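Local coordinates for lysozyme M1 (Streptomyces coelicolor, PDB 1JFX), which hydrolyses the beta-1,4 linkages between N-acetylmuramic acid and N-acetylglucosamine in peptidoglycan, with both acetylmuramidase and diacetylmuramidase activity, at residues I8-W13 with G195-N200. Numbering follows the deposited sequence.
Sequences IDVSHW and GDVDRN
With chi1 at 63°, D9 carries CG between its backbone N and carbonyl carbon, while D198 sets its own CG beside the backbone N (chi1 -67°), and the two carboxyl groups meet across the strands. The contact closes the beta/alpha barrel of this family 25 catalytic domain: first strand 6-10 runs antiparallel to last strand 196-202, where a classical TIM barrel has only parallel neighbours. D9 OD1 lies 2.6 Å from D198 OD2, and the two carboxylate planes are turned 46° apart. The other oxygen of D9 is held by N200, whose ND2 donates a nearly straight bond of 2.8 Å to the anti lone pair of OD2. Q183 NE2 is a second donor to OD2, and W161 NE1 bonds N200 OD1, which fixes which end of the amide faces D9. D9 is a predicted active-site residue, its side chain about 7 Å from that of D98, so these neighbours are consistent with a network positioning an active-site acid. Backbone pairing is thin: I8 and R199 form a non-hydrogen-bonded pair, and D9 N reaches D198 O only weakly, at 3.3 Å. I8 CA also makes a bent CA-H...O contact with D198 O, 3.2 Å away. On the face of the sheet opposite D9 and D198, I8 packs against W19 and V22 of helix 19-24; V197 CG2 reaches across to I8 CB at 4.1 Å and also touches V10 CG1. Beyond D9 the strands diverge, and one water bridges them, donating to D9 O and accepting from D198 N, each at 2.8 Å.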
loop_
_atom_site.group_PDB
_atom_site.type_symbol
_atom_site.label_atom_id
_atom_site.label_comp_id
_atom_site.label_asym_id
_atom_site.label_seq_id
_atom_site.Cartn_x
_atom_site.Cartn_y
_atom_site.Cartn_z
ATOM N N ILE A 8 8.095 -6.724 2.046
ATOM C CA ILE A 8 7.607 -7.166 0.742
ATOM C C ILE A 8 6.136 -6.836 0.637
ATOM O O ILE A 8 5.526 -6.372 1.596
ATOM C CB ILE A 8 7.753 -8.705 0.548
ATOM C CG1 ILE A 8 6.951 -9.459 1.620
ATOM C CG2 ILE A 8 9.234 -9.113 0.590
ATOM C CD1 ILE A 8 6.911 -10.982 1.396
ATOM N N ASP A 9 5.573 -7.005 -0.551
ATOM C CA ASP A 9 4.126 -6.850 -0.715
ATOM C C ASP A 9 3.765 -7.990 -1.644
ATOM O O ASP A 9 4.558 -8.380 -2.518
ATOM C CB ASP A 9 3.695 -5.478 -1.259
ATOM C CG ASP A 9 4.219 -5.184 -2.643
ATOM O OD1 ASP A 9 3.608 -5.627 -3.649
ATOM O OD2 ASP A 9 5.251 -4.491 -2.710
ATOM N N VAL A 10 2.595 -8.568 -1.418
ATOM C CA VAL A 10 2.178 -9.726 -2.193
ATOM C C VAL A 10 0.686 -9.731 -2.461
ATOM O O VAL A 10 -0.066 -9.005 -1.832
ATOM C CB VAL A 10 2.470 -11.041 -1.424
ATOM C CG1 VAL A 10 3.930 -11.128 -1.045
ATOM C CG2 VAL A 10 1.607 -11.107 -0.157
ATOM N N SER A 11 0.282 -10.583 -3.403
ATOM C CA SER A 11 -1.116 -10.771 -3.754
ATOM C C SER A 11 -1.236 -12.250 -4.104
ATOM O O SER A 11 -0.288 -13.013 -3.912
ATOM C CB SER A 11 -1.523 -9.915 -4.955
ATOM O OG SER A 11 -0.866 -10.326 -6.147
ATOM N N HIS A 12 -2.386 -12.662 -4.627
ATOM C CA HIS A 12 -2.560 -14.072 -4.964
ATOM C C HIS A 12 -1.522 -14.526 -5.996
ATOM O O HIS A 12 -1.260 -15.721 -6.119
ATOM C CB HIS A 12 -3.972 -14.336 -5.508
ATOM C CG HIS A 12 -4.093 -14.132 -6.980
ATOM N ND1 HIS A 12 -4.070 -12.885 -7.566
ATOM C CD2 HIS A 12 -4.159 -15.024 -7.995
ATOM C CE1 HIS A 12 -4.114 -13.016 -8.879
ATOM N NE2 HIS A 12 -4.169 -14.305 -9.165
ATOM N N TRP A 13 -0.924 -13.591 -6.728
ATOM C CA TRP A 13 0.079 -13.976 -7.728
ATOM C C TRP A 13 1.272 -14.695 -7.101
ATOM O O TRP A 13 1.965 -15.464 -7.777
ATOM C CB TRP A 13 0.603 -12.761 -8.497
ATOM C CG TRP A 13 -0.378 -12.153 -9.452
ATOM C CD1 TRP A 13 -0.978 -10.932 -9.340
ATOM C CD2 TRP A 13 -0.854 -12.722 -10.682
ATOM N NE1 TRP A 13 -1.794 -10.702 -10.422
ATOM C CE2 TRP A 13 -1.738 -11.783 -11.261
ATOM C CE3 TRP A 13 -0.621 -13.934 -11.349
ATOM C CZ2 TRP A 13 -2.391 -12.014 -12.480
ATOM C CZ3 TRP A 13 -1.272 -14.165 -12.564
ATOM C CH2 TRP A 13 -2.146 -13.207 -13.114
ATOM N N GLY A 195 9.297 -17.558 -6.683
ATOM C CA GLY A 195 9.238 -16.654 -7.821
ATOM C C GLY A 195 9.467 -15.189 -7.492
ATOM O O GLY A 195 9.897 -14.835 -6.392
ATOM N N ASP A 196 9.176 -14.333 -8.461
ATOM C CA ASP A 196 9.363 -12.897 -8.298
ATOM C C ASP A 196 8.533 -12.305 -7.170
ATOM O O ASP A 196 7.339 -12.589 -7.045
ATOM C CB ASP A 196 9.003 -12.157 -9.597
ATOM C CG ASP A 196 9.984 -12.425 -10.720
ATOM O OD1 ASP A 196 11.144 -12.807 -10.453
ATOM O OD2 ASP A 196 9.590 -12.229 -11.892
ATOM N N VAL A 197 9.166 -11.489 -6.343
ATOM C CA VAL A 197 8.435 -10.833 -5.261
ATOM C C VAL A 197 8.777 -9.347 -5.251
ATOM O O VAL A 197 9.899 -8.954 -5.587
ATOM C CB VAL A 197 8.766 -11.445 -3.867
ATOM C CG1 VAL A 197 10.185 -11.079 -3.436
ATOM C CG2 VAL A 197 7.735 -10.963 -2.845
ATOM N N ASP A 198 7.792 -8.523 -4.908
ATOM C CA ASP A 198 7.983 -7.082 -4.801
ATOM C C ASP A 198 8.714 -6.805 -3.494
ATOM O O ASP A 198 8.290 -7.283 -2.432
ATOM C CB ASP A 198 6.642 -6.351 -4.729
ATOM C CG ASP A 198 5.838 -6.439 -6.008
ATOM O OD1 ASP A 198 6.411 -6.745 -7.072
ATOM O OD2 ASP A 198 4.614 -6.158 -5.949
ATOM N N ARG A 199 9.794 -6.027 -3.569
ATOM C CA ARG A 199 10.573 -5.688 -2.378
ATOM C C ARG A 199 10.446 -4.207 -2.075
ATOM O O ARG A 199 10.484 -3.359 -2.976
ATOM C CB ARG A 199 12.049 -6.061 -2.555
ATOM C CG ARG A 199 12.276 -7.566 -2.750
ATOM C CD ARG A 199 13.737 -7.954 -2.537
ATOM N NE ARG A 199 14.172 -7.615 -1.184
ATOM C CZ ARG A 199 15.399 -7.826 -0.717
ATOM N NH1 ARG A 199 16.313 -8.386 -1.498
ATOM N NH2 ARG A 199 15.718 -7.452 0.524
ATOM N N ASN A 200 10.315 -3.908 -0.788
ATOM C CA ASN A 200 10.137 -2.538 -0.312
ATOM C C ASN A 200 11.110 -2.173 0.780
ATOM O O ASN A 200 11.565 -3.035 1.548
ATOM C CB ASN A 200 8.739 -2.388 0.271
ATOM C CG ASN A 200 7.677 -2.688 -0.737
ATOM O OD1 ASN A 200 7.461 -1.911 -1.660
ATOM N ND2 ASN A 200 7.024 -3.838 -0.593
HETATM O O HOH W 1 5.152 -9.548 -4.941
#